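Local coordinates for protein glutaredoxin (Methanosarcina mazei, PDB 3NZN) that probably acts as a thiol-disulfide oxidoreductase of the glutaredoxin family, passing electrons through a pair of cysteines in a thioredoxin-type fold, at residues 25-30 and 66-71; 32-37 and 90-95; 41-44 and 48-51; 71-74 and 79-82. All blocks are in the same frame, centred on the assembly; numbering follows the deposited sequence.

Interaction 1 (25-30 and 66-71); sequences IMYGLS and VEEVRR
Tyr-27 lays its ring root and CB against one methyl of Val-69: CG2 sits 3.5 Å from Tyr-27 CG, with CB just as near. The two side chains slide past each other in opposite directions; the valine methyl meets the base of the ring, and the phenol end carries on toward the neighbouring residue, Glu-68. There Tyr-27 OH lies 3.3 Å from Glu-68 CG, a contact with the aliphatic part of the glutamate. With CG anti to the backbone N (chi1 176°), Glu-68 brings this methylene beside the phenol oxygen, and the bend at chi2 (74°) then turns the carboxylate off, its plane 52° from that of the tyrosine ring. Helix 59-72 here covers one side of the mixed sheet of the thioredoxin fold, in which strand 24-28 is a central strand, lying between strands 49-53 and 77-83. Branched Val-69 suits the buried interface, having no polar end to satisfy. Glu-68 is partly exposed and can give its methylenes to the sheet while its OE1 forms a long salt bridge, 3.8 Å, with Arg-71 NH1. Tyr-27 also packs on Ile-82 and Val-52 of the flanking strands.

Interaction 2 (32-37 and 90-95); sequences CVWCKK and VGFKEK
The first turns of helix 33-45 approach the loop that leads from strand 87-90 into helix 94-100, the backbones coming nearest at Trp-34 and Phe-92, whose CA atoms are 5.9 Å apart. Phe-92 extends its ring toward the helix with CG anti to the backbone N (chi1 -179°) and touches two residues one turn apart. Its CB meets Trp-34 CE3 at 3.6 Å, and its CD2 is as close to Trp-34 CZ3. The benzene part of the indole and the phenyl ring are inclined by 29° but slid apart, with centroids 5.8 Å from each other, so they overlap little. Lys-37 CB lies over one phenyl face, offset toward the rim, in a CH-pi contact 4.2 Å from the centroid, and the charged end of the chain leads away; Lys-37 O comes to 3.5 Å from Phe-92 CE1. Broad aromatic groups suit this surface junction because each can cover the other's carbon surface. Beside it, Cys-32 and Cys-35 form a disulfide, the CxxC arrangement at a helix start consistent with a glutaredoxin redox site. Lys-36 NZ donates to Cys-32 O (3.2 Å), which also accepts the Lys-36 backbone N-H. Phe-92 reaches along helix 33-45 to Thr-38 and Leu-41, Gly-91 is backbone-bonded to Pro-79 of strand 77-83, and Asn-2 of a second subunit packs on Trp-34 and Phe-92.

Interaction 3 (41-44 and 48-51); sequences LLTD and DFDY. With SO4 (sulfate ion), chain F.
Within the beta-alpha-beta unit formed by strand 24-28, helix 33-45 and strand 49-53, this contact joins the end of the helix to the start of the second strand. Leu-42 CB stands above the centre of the Phe-49 ring, 3.6 Å from the centroid and 10° off the ring normal, a CH-pi contact. The Leu-42 CD1 methyl reaches the same ring at Phe-49 CD1, 3.7 Å away, so the leucine spreads over the aromatic ring with two carbons. Phe-49 holds CG between its backbone N and carbonyl carbon (chi1 69°), a rotamer that turns the ring toward the helix. Thr-43 OG1 lies near the ring plane at the edge, 3.7 Å from Phe-49 CZ; this hydroxyl is satisfied by Lys-39 O one turn earlier, so it can lie beside an apolar ring. Farther along the strand, Tyr-51 OH donates to O4 of a sulfate at 2.6 Å, with the oxygen in the plane of the phenol. The ion probably comes from the crystallisation liquor and is also held by Lys-10 and His-15. Leucine and phenylalanine facing one another, with Leu-42 packing on Met-26 too, are the apolar filling expected of a beta-alpha-beta crossover in the thioredoxin fold.

Interaction 4 (71-74 and 79-82); sequences RFNP and PTTI
Phe-72 turns one ring face to Ile-82, whose CG2 methyl is centred over it, 3.8 Å from the ring centroid. The phenylalanine has CG anti to the carbonyl carbon, beside the backbone N, which turns the ring to the strand. The two side chains cross at about a right angle, and the isoleucine uses both branches: CG2 takes the ring centre, while CD1 at the end of the longer branch comes to 3.5 Å from Phe-72 CD2. In Ile-82, chi1 sends CG1 and CG2 to the ring, and the extended chi2 (162°) carries CD1 on to that carbon. Beta-branched isoleucine suits a strand and gives a broad apolar surface to an aromatic partner. At the next residue the chemistry changes. Asn-73, the first residue to leave the helix, swings CG anti to its backbone N (chi1 173°) and directs ND2 to Thr-80 OG1, 2.9 Å away with an N-H...O angle of 156°. The acceptor lies close to the amide plane, a favourable direction for that N-H. Thr-80 OG1 is also bonded to Ser-77 O, and Asn-73 ND2 to Ser-77 OG, so the buried Asn-73 and Thr-80 are satisfied through each other and Ser-77. Pro-79, with a cis peptide before it, lies just before the regular part, 80-82, of strand 77-83; a cis-proline at this place, near the CxxC cysteines, is a hallmark of the thioredoxin fold.

How the interactions relate
Interactions 1, 3 and 4 are buried and serve the central sheet, whereas interaction 2 lies at the surface beside the disulfide-bonded cysteines of the probable redox site. Interactions 1 and 4 both use helix 59-72 and lie on the same side of the chain's centre, their strands paired through Tyr-27 N and Thr-80 O; interaction 3 is on the opposite side, with its strand 49-53 bonded to strand 24-28 on the other flank. Helix 33-45 is common to interactions 2 and 3. Apolar packing against aromatic rings runs through all four, but interaction 4 alone adds a hydrogen bond between its segments. Cys-35 packs on Pro-79, bringing interactions 2 and 4 together.

Interaction 1 (25-30 and 66-71)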
loop_
_atom_site.group_PDB
_atom_site.type_symbol
_atom_site.label_atom_id
_atom_site.label_comp_id
_atom_site.label_asym_id
_atom_site.label_seq_id
_atom_site.Cartn_x
_atom_site.Cartn_y
_atom_site.Cartn_z
ATOM N N ILE A 25 12.266 9.630 -13.438
ATOM C CA ILE A 25 11.023 9.577 -12.639
ATOM C C ILE A 25 11.303 8.977 -11.262
ATOM O O ILE A 25 11.873 7.984 -11.144
ATOM C CB ILE A 25 9.892 8.875 -13.393
ATOM C CG1 ILE A 25 8.596 8.898 -12.549
ATOM C CG2 ILE A 25 10.249 7.530 -13.698
ATOM C CD1 ILE A 25 7.396 8.788 -13.402
ATOM N N MET A 26 10.911 9.767 -10.265
ATOM C CA MET A 26 10.987 9.283 -8.884
ATOM C C MET A 26 9.578 8.857 -8.385
ATOM O O MET A 26 8.703 9.621 -8.380
ATOM C CB MET A 26 11.537 10.364 -7.927
ATOM C CG MET A 26 11.738 9.844 -6.453
ATOM S SD MET A 26 11.784 11.133 -5.117
ATOM C CE MET A 26 11.745 12.479 -6.221
ATOM N N TYR A 27 9.477 7.561 -8.080
ATOM C CA TYR A 27 8.301 7.050 -7.343
ATOM C C TYR A 27 8.569 7.151 -5.844
ATOM O O TYR A 27 9.488 6.666 -5.364
ATOM C CB TYR A 27 7.982 5.625 -7.749
ATOM C CG TYR A 27 7.528 5.560 -9.184
ATOM C CD1 TYR A 27 6.189 5.709 -9.519
ATOM C CD2 TYR A 27 8.420 5.301 -10.210
ATOM C CE1 TYR A 27 5.769 5.641 -10.846
ATOM C CE2 TYR A 27 7.987 5.243 -11.540
ATOM C CZ TYR A 27 6.700 5.410 -11.831
ATOM O OH TYR A 27 6.402 5.312 -13.175
ATOM N N GLY A 28 7.632 7.833 -5.175
ATOM C CA GLY A 28 7.776 8.022 -3.751
ATOM C C GLY A 28 6.437 7.916 -3.003
ATOM O O GLY A 28 5.417 7.572 -3.612
ATOM N N LEU A 29 6.461 8.252 -1.746
ATOM C CA LEU A 29 5.258 8.391 -0.929
ATOM C C LEU A 29 5.216 9.829 -0.413
ATOM O O LEU A 29 6.266 10.413 -0.154
ATOM C CB LEU A 29 5.305 7.425 0.270
ATOM C CG LEU A 29 5.462 5.950 -0.040
ATOM C CD1 LEU A 29 5.598 5.077 1.182
ATOM C CD2 LEU A 29 4.409 5.391 -0.990
ATOM N N SER A 30 4.035 10.375 -0.214
ATOM C CA SER A 30 3.879 11.695 0.249
ATOM C C SER A 30 4.451 11.978 1.653
ATOM O O SER A 30 4.810 13.058 1.997
ATOM C CB SER A 30 2.458 12.154 0.097
ATOM O OG SER A 30 1.639 11.472 1.059
ATOM N N VAL A 66 2.453 0.893 -9.041
ATOM C CA VAL A 66 3.080 -0.157 -8.306
ATOM C C VAL A 66 3.709 -1.160 -9.240
ATOM O O VAL A 66 4.792 -1.666 -8.966
ATOM C CB VAL A 66 2.104 -0.803 -7.299
ATOM C CG1 VAL A 66 2.699 -2.094 -6.789
ATOM C CG2 VAL A 66 1.754 0.251 -6.203
ATOM N N GLU A 67 3.022 -1.515 -10.320
ATOM C CA GLU A 67 3.622 -2.438 -11.252
ATOM C C GLU A 67 4.890 -1.876 -11.852
ATOM O O GLU A 67 5.841 -2.647 -12.094
ATOM C CB GLU A 67 2.642 -2.741 -12.382
ATOM C CG GLU A 67 1.463 -3.535 -12.013
ATOM C CD GLU A 67 0.289 -3.531 -13.057
ATOM O OE1 GLU A 67 0.159 -2.690 -14.003
ATOM O OE2 GLU A 67 -0.617 -4.350 -12.855
ATOM N N GLU A 68 4.933 -0.588 -12.151
ATOM C CA GLU A 68 6.157 -0.007 -12.681
ATOM C C GLU A 68 7.316 -0.074 -11.661
ATOM O O GLU A 68 8.434 -0.403 -12.024
ATOM C CB GLU A 68 5.885 1.409 -13.104
ATOM C CG GLU A 68 7.124 2.153 -13.580
ATOM C CD GLU A 68 7.620 1.761 -14.942
ATOM O OE1 GLU A 68 7.042 0.852 -15.607
ATOM O OE2 GLU A 68 8.638 2.423 -15.412
ATOM N N VAL A 69 7.044 0.292 -10.417
ATOM C CA VAL A 69 8.033 0.174 -9.389
ATOM C C VAL A 69 8.491 -1.271 -9.261
ATOM O O VAL A 69 9.643 -1.573 -9.204
ATOM C CB VAL A 69 7.507 0.705 -8.052
ATOM C CG1 VAL A 69 8.479 0.427 -6.955
ATOM C CG2 VAL A 69 7.249 2.181 -8.159
ATOM N N ARG A 70 7.537 -2.227 -9.210
ATOM C CA ARG A 70 7.942 -3.605 -9.020
ATOM C C ARG A 70 8.853 -4.154 -10.126
ATOM O O ARG A 70 9.700 -4.877 -9.886
ATOM C CB ARG A 70 6.660 -4.475 -8.905
ATOM C CG ARG A 70 6.949 -5.920 -8.657
ATOM C CD ARG A 70 5.560 -6.709 -8.483
ATOM N NE ARG A 70 4.984 -6.488 -7.134
ATOM C CZ ARG A 70 3.801 -5.996 -6.874
ATOM N NH1 ARG A 70 3.434 -5.831 -5.631
ATOM N NH2 ARG A 70 3.007 -5.670 -7.795
ATOM N N ARG A 71 8.582 -3.709 -11.325
ATOM C CA ARG A 71 9.414 -4.109 -12.492
ATOM C C ARG A 71 10.914 -3.809 -12.265
ATOM O O ARG A 71 11.755 -4.607 -12.563
ATOM C CB ARG A 71 8.945 -3.424 -13.760
ATOM C CG ARG A 71 9.868 -3.568 -14.955
ATOM C CD ARG A 71 9.357 -2.749 -16.100
ATOM N NE ARG A 71 10.378 -2.455 -17.086
ATOM C CZ ARG A 71 10.168 -1.626 -18.072
ATOM N NH1 ARG A 71 9.015 -1.042 -18.202
ATOM N NH2 ARG A 71 11.150 -1.378 -18.922
#

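Interaction 2 (32-37 and 90-95)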
loop_
_atom_site.group_PDB
_atom_site.type_symbol
_atom_site.label_atom_id
_atom_site.label_comp_id
_atom_site.label_asym_id
_atom_site.label_seq_id
_atom_site.Cartn_x
_atom_site.Cartn_y
_atom_site.Cartn_z
ATOM N N CYS A 32 7.394 10.498 3.329
ATOM C CA CYS A 32 8.604 9.706 3.192
ATOM C C CYS A 32 9.750 10.743 3.147
ATOM O O CYS A 32 9.979 11.428 2.168
ATOM C CB CYS A 32 8.594 8.880 1.923
ATOM S SG CYS A 32 10.072 8.138 1.310
ATOM N N VAL A 33 10.456 10.844 4.253
ATOM C CA VAL A 33 11.587 11.800 4.404
ATOM C C VAL A 33 12.643 11.597 3.378
ATOM O O VAL A 33 13.190 12.572 2.865
ATOM C CB VAL A 33 12.157 11.628 5.865
ATOM C CG1 VAL A 33 13.495 12.219 6.013
ATOM C CG2 VAL A 33 11.175 12.163 6.901
ATOM N N TRP A 34 12.980 10.372 3.055
ATOM C CA TRP A 34 14.001 10.131 2.084
ATOM C C TRP A 34 13.576 10.408 0.666
ATOM O O TRP A 34 14.398 10.742 -0.188
ATOM C CB TRP A 34 14.636 8.794 2.277
ATOM C CG TRP A 34 15.313 8.638 3.597
ATOM C CD1 TRP A 34 14.855 7.961 4.672
ATOM C CD2 TRP A 34 16.620 9.128 3.913
ATOM N NE1 TRP A 34 15.792 8.002 5.672
ATOM C CE2 TRP A 34 16.860 8.739 5.237
ATOM C CE3 TRP A 34 17.564 9.930 3.247
ATOM C CZ2 TRP A 34 18.036 9.047 5.875
ATOM C CZ3 TRP A 34 18.756 10.186 3.890
ATOM C CH2 TRP A 34 18.980 9.752 5.172
ATOM N N CYS A 35 12.277 10.253 0.410
ATOM C CA CYS A 35 11.716 10.643 -0.868
ATOM C C CYS A 35 11.848 12.131 -1.010
ATOM O O CYS A 35 12.250 12.647 -2.075
ATOM C CB CYS A 35 10.288 10.235 -1.016
ATOM S SG CYS A 35 9.937 8.484 -0.953
ATOM N N LYS A 36 11.562 12.894 0.041
ATOM C CA LYS A 36 11.662 14.344 -0.050
ATOM C C LYS A 36 13.125 14.782 -0.252
ATOM O O LYS A 36 13.410 15.701 -1.013
ATOM C CB LYS A 36 11.082 14.952 1.199
ATOM C CG LYS A 36 9.617 14.949 1.430
ATOM C CD LYS A 36 8.631 15.143 0.193
ATOM C CE LYS A 36 7.396 14.189 0.334
ATOM N NZ LYS A 36 7.834 12.744 0.161
ATOM N N LYS A 37 14.042 14.080 0.385
ATOM C CA LYS A 37 15.439 14.406 0.216
ATOM C C LYS A 37 15.882 14.099 -1.218
ATOM O O LYS A 37 16.718 14.830 -1.792
ATOM C CB LYS A 37 16.318 13.567 1.133
ATOM C CG LYS A 37 16.367 13.902 2.567
ATOM C CD LYS A 37 17.803 13.928 3.131
ATOM C CE LYS A 37 17.859 14.555 4.601
ATOM N NZ LYS A 37 18.176 16.100 4.699
ATOM N N VAL A 90 17.347 2.669 -5.730
ATOM C CA VAL A 90 16.418 2.432 -4.607
ATOM C C VAL A 90 16.997 3.129 -3.414
ATOM O O VAL A 90 18.102 2.837 -3.003
ATOM C CB VAL A 90 16.227 0.980 -4.442
ATOM C CG1 VAL A 90 15.283 0.730 -3.205
ATOM C CG2 VAL A 90 15.583 0.333 -5.675
ATOM N N GLY A 91 16.212 4.016 -2.783
ATOM C CA GLY A 91 16.645 4.813 -1.679
ATOM C C GLY A 91 17.285 6.131 -2.101
ATOM O O GLY A 91 17.560 6.364 -3.251
ATOM N N PHE A 92 17.562 6.923 -1.111
ATOM C CA PHE A 92 18.369 8.126 -1.275
ATOM C C PHE A 92 19.827 7.756 -1.263
ATOM O O PHE A 92 20.383 7.458 -0.258
ATOM C CB PHE A 92 18.056 9.109 -0.192
ATOM C CG PHE A 92 18.849 10.385 -0.348
ATOM C CD1 PHE A 92 18.566 11.297 -1.354
ATOM C CD2 PHE A 92 19.934 10.681 0.488
ATOM C CE1 PHE A 92 19.315 12.437 -1.519
ATOM C CE2 PHE A 92 20.685 11.855 0.312
ATOM C CZ PHE A 92 20.347 12.711 -0.660
ATOM N N LYS A 93 20.393 7.658 -2.466
ATOM C CA LYS A 93 21.754 7.349 -2.711
ATOM C C LYS A 93 22.385 8.502 -3.465
ATOM O O LYS A 93 22.310 8.538 -4.680
ATOM C CB LYS A 93 21.900 6.059 -3.471
ATOM C CG LYS A 93 21.408 4.822 -2.553
ATOM C CD LYS A 93 21.483 3.530 -3.288
ATOM C CE LYS A 93 22.947 3.070 -3.277
ATOM N NZ LYS A 93 23.062 1.686 -3.927
ATOM N N GLU A 94 22.928 9.462 -2.761
ATOM C CA GLU A 94 23.231 10.788 -3.286
ATOM C C GLU A 94 24.292 10.732 -4.442
ATOM O O GLU A 94 24.080 11.277 -5.528
ATOM C CB GLU A 94 23.695 11.698 -2.126
ATOM C CG GLU A 94 23.989 13.092 -2.469
ATOM C CD GLU A 94 24.002 14.075 -1.297
ATOM O OE1 GLU A 94 23.882 13.590 -0.172
ATOM O OE2 GLU A 94 24.175 15.282 -1.449
ATOM N N LYS A 95 25.424 10.088 -4.163
ATOM C CA LYS A 95 26.469 9.986 -5.160
ATOM C C LYS A 95 25.989 9.214 -6.422
ATOM O O LYS A 95 26.219 9.608 -7.555
ATOM C CB LYS A 95 27.705 9.360 -4.564
ATOM C CG LYS A 95 28.855 9.239 -5.576
ATOM C CD LYS A 95 30.135 8.675 -4.915
ATOM C CE LYS A 95 31.294 8.525 -5.798
ATOM N NZ LYS A 95 32.414 7.977 -4.896
#

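Interaction 3 (41-44 and 48-51)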
loop_
_atom_site.group_PDB
_atom_site.type_symbol
_atom_site.label_atom_id
_atom_site.label_comp_id
_atom_site.label_asym_id
_atom_site.label_seq_id
_atom_site.Cartn_x
_atom_site.Cartn_y
_atom_site.Cartn_z
ATOM N N LEU A 41 17.355 16.752 -3.995
ATOM C CA LEU A 41 18.596 16.535 -4.772
ATOM C C LEU A 41 18.302 16.767 -6.210
ATOM O O LEU A 41 19.104 17.501 -6.902
ATOM C CB LEU A 41 19.181 15.172 -4.475
ATOM C CG LEU A 41 20.416 14.799 -5.359
ATOM C CD1 LEU A 41 21.576 15.693 -5.089
ATOM C CD2 LEU A 41 20.764 13.382 -5.073
ATOM N N LEU A 42 17.253 16.177 -6.805
ATOM C CA LEU A 42 16.927 16.364 -8.192
ATOM C C LEU A 42 16.667 17.828 -8.502
ATOM O O LEU A 42 17.152 18.313 -9.549
ATOM C CB LEU A 42 15.755 15.466 -8.573
ATOM C CG LEU A 42 15.995 13.982 -8.455
ATOM C CD1 LEU A 42 14.717 13.118 -8.627
ATOM C CD2 LEU A 42 17.026 13.417 -9.457
ATOM N N THR A 43 16.005 18.528 -7.605
ATOM C CA THR A 43 15.753 19.929 -7.787
ATOM C C THR A 43 17.125 20.698 -7.802
ATOM O O THR A 43 17.368 21.552 -8.630
ATOM C CB THR A 43 14.874 20.428 -6.649
ATOM O OG1 THR A 43 13.611 19.739 -6.706
ATOM C CG2 THR A 43 14.633 21.873 -6.676
ATOM N N ASP A 44 17.980 20.366 -6.855
ATOM C CA ASP A 44 19.235 21.103 -6.702
ATOM C C ASP A 44 20.201 20.819 -7.813
ATOM O O ASP A 44 21.105 21.663 -8.050
ATOM C CB ASP A 44 19.884 20.683 -5.338
ATOM C CG ASP A 44 19.147 21.254 -4.112
ATOM O OD1 ASP A 44 18.224 22.099 -4.337
ATOM O OD2 ASP A 44 19.512 20.869 -2.998
ATOM N N ASP A 48 15.611 18.052 -15.397
ATOM C CA ASP A 48 14.179 17.754 -15.633
ATOM C C ASP A 48 13.940 16.391 -14.979
ATOM O O ASP A 48 14.639 15.432 -15.087
ATOM C CB ASP A 48 13.894 17.678 -17.082
ATOM C CG ASP A 48 13.964 18.941 -17.822
ATOM O OD1 ASP A 48 14.118 19.979 -17.232
ATOM O OD2 ASP A 48 13.973 18.840 -19.106
ATOM N N PHE A 49 12.770 16.309 -14.261
ATOM C CA PHE A 49 12.336 15.027 -13.661
ATOM C C PHE A 49 10.840 15.143 -13.338
ATOM O O PHE A 49 10.318 16.166 -13.173
ATOM C CB PHE A 49 13.128 14.695 -12.382
ATOM C CG PHE A 49 12.853 15.564 -11.229
ATOM C CD1 PHE A 49 12.020 15.070 -10.163
ATOM C CD2 PHE A 49 13.355 16.810 -11.050
ATOM C CE1 PHE A 49 11.778 15.825 -9.066
ATOM C CE2 PHE A 49 13.131 17.584 -9.980
ATOM C CZ PHE A 49 12.301 17.091 -8.930
ATOM N N ASP A 50 10.290 13.921 -13.275
ATOM C CA ASP A 50 8.929 13.747 -12.750
ATOM C C ASP A 50 9.024 13.033 -11.409
ATOM O O ASP A 50 9.863 12.266 -11.146
ATOM C CB ASP A 50 8.155 12.872 -13.714
ATOM C CG ASP A 50 7.985 13.451 -15.048
ATOM O OD1 ASP A 50 8.222 14.624 -15.265
ATOM O OD2 ASP A 50 7.624 12.668 -15.898
ATOM N N TYR A 51 7.934 13.262 -10.629
ATOM C CA TYR A 51 7.751 12.498 -9.364
ATOM C C TYR A 51 6.239 12.143 -9.235
ATOM O O TYR A 51 5.393 12.797 -9.760
ATOM C CB TYR A 51 8.310 13.189 -8.189
ATOM C CG TYR A 51 7.675 14.458 -7.812
ATOM C CD1 TYR A 51 6.645 14.464 -6.868
ATOM C CD2 TYR A 51 7.958 15.653 -8.470
ATOM C CE1 TYR A 51 6.028 15.610 -6.532
ATOM C CE2 TYR A 51 7.328 16.832 -8.122
ATOM C CZ TYR A 51 6.352 16.781 -7.152
ATOM O OH TYR A 51 5.687 17.904 -6.788
HETATM S S SO4 F . 5.682 21.220 -7.774
HETATM O O1 SO4 F . 5.073 21.738 -9.054
HETATM O O2 SO4 F . 6.706 22.169 -7.329
HETATM O O3 SO4 F . 4.715 21.088 -6.781
HETATM O O4 SO4 F . 6.328 19.951 -8.243
#

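Interaction 4 (71-74 and 79-82)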
loop_
_atom_site.group_PDB
_atom_site.type_symbol
_atom_site.label_atom_id
_atom_site.label_comp_id
_atom_site.label_asym_id
_atom_site.label_seq_id
_atom_site.Cartn_x
_atom_site.Cartn_y
_atom_site.Cartn_z
ATOM N N ARG A 71 8.582 -3.709 -11.325
ATOM C CA ARG A 71 9.414 -4.109 -12.492
ATOM C C ARG A 71 10.914 -3.809 -12.265
ATOM O O ARG A 71 11.755 -4.607 -12.563
ATOM C CB ARG A 71 8.945 -3.424 -13.760
ATOM C CG ARG A 71 9.868 -3.568 -14.955
ATOM C CD ARG A 71 9.357 -2.749 -16.100
ATOM N NE ARG A 71 10.378 -2.455 -17.086
ATOM C CZ ARG A 71 10.168 -1.626 -18.072
ATOM N NH1 ARG A 71 9.015 -1.042 -18.202
ATOM N NH2 ARG A 71 11.150 -1.378 -18.922
ATOM N N PHE A 72 11.174 -2.629 -11.687
ATOM C CA PHE A 72 12.515 -2.129 -11.509
ATOM C C PHE A 72 13.062 -2.390 -10.101
ATOM O O PHE A 72 14.253 -2.284 -9.829
ATOM C CB PHE A 72 12.558 -0.640 -11.763
ATOM C CG PHE A 72 12.566 -0.321 -13.256
ATOM C CD1 PHE A 72 13.729 -0.364 -13.960
ATOM C CD2 PHE A 72 11.458 0.079 -13.899
ATOM C CE1 PHE A 72 13.764 -0.100 -15.310
ATOM C CE2 PHE A 72 11.519 0.360 -15.294
ATOM C CZ PHE A 72 12.686 0.317 -15.920
ATOM N N ASN A 73 12.166 -2.720 -9.181
ATOM C CA ASN A 73 12.466 -2.823 -7.756
ATOM C C ASN A 73 11.435 -3.781 -7.131
ATOM O O ASN A 73 10.412 -3.387 -6.632
ATOM C CB ASN A 73 12.358 -1.487 -7.058
ATOM C CG ASN A 73 12.513 -1.614 -5.552
ATOM O OD1 ASN A 73 12.975 -2.619 -5.065
ATOM N ND2 ASN A 73 12.227 -0.554 -4.848
ATOM N N PRO A 74 11.767 -5.084 -7.133
ATOM C CA PRO A 74 10.849 -6.051 -6.593
ATOM C C PRO A 74 10.413 -5.885 -5.157
ATOM O O PRO A 74 9.370 -6.470 -4.750
ATOM C CB PRO A 74 11.566 -7.381 -6.862
ATOM C CG PRO A 74 12.489 -7.098 -8.039
ATOM C CD PRO A 74 12.853 -5.707 -7.915
ATOM N N PRO A 79 12.224 5.850 -1.870
ATOM C CA PRO A 79 12.010 6.144 -3.247
ATOM C C PRO A 79 12.605 5.122 -4.206
ATOM O O PRO A 79 13.581 4.469 -3.885
ATOM C CB PRO A 79 12.802 7.465 -3.425
ATOM C CG PRO A 79 13.858 7.417 -2.352
ATOM C CD PRO A 79 13.154 6.708 -1.190
ATOM N N THR A 80 12.014 5.007 -5.389
ATOM C CA THR A 80 12.631 4.323 -6.531
ATOM C C THR A 80 12.668 5.381 -7.651
ATOM O O THR A 80 11.681 5.896 -8.110
ATOM C CB THR A 80 11.849 3.125 -6.981
ATOM O OG1 THR A 80 11.827 2.137 -5.943
ATOM C CG2 THR A 80 12.409 2.486 -8.142
ATOM N N THR A 81 13.945 5.659 -8.082
ATOM C CA THR A 81 14.183 6.635 -9.137
ATOM C C THR A 81 14.647 5.897 -10.365
ATOM O O THR A 81 15.628 5.139 -10.266
ATOM C CB THR A 81 15.266 7.670 -8.647
ATOM O OG1 THR A 81 14.779 8.320 -7.496
ATOM C CG2 THR A 81 15.428 8.716 -9.784
ATOM N N ILE A 82 13.954 6.062 -11.446
ATOM C CA ILE A 82 14.216 5.320 -12.695
ATOM C C ILE A 82 14.726 6.332 -13.713
ATOM O O ILE A 82 14.070 7.288 -14.070
ATOM C CB ILE A 82 12.973 4.557 -13.194
ATOM C CG1 ILE A 82 12.417 3.637 -12.085
ATOM C CG2 ILE A 82 13.385 3.729 -14.421
ATOM C CD1 ILE A 82 10.953 3.187 -12.314
#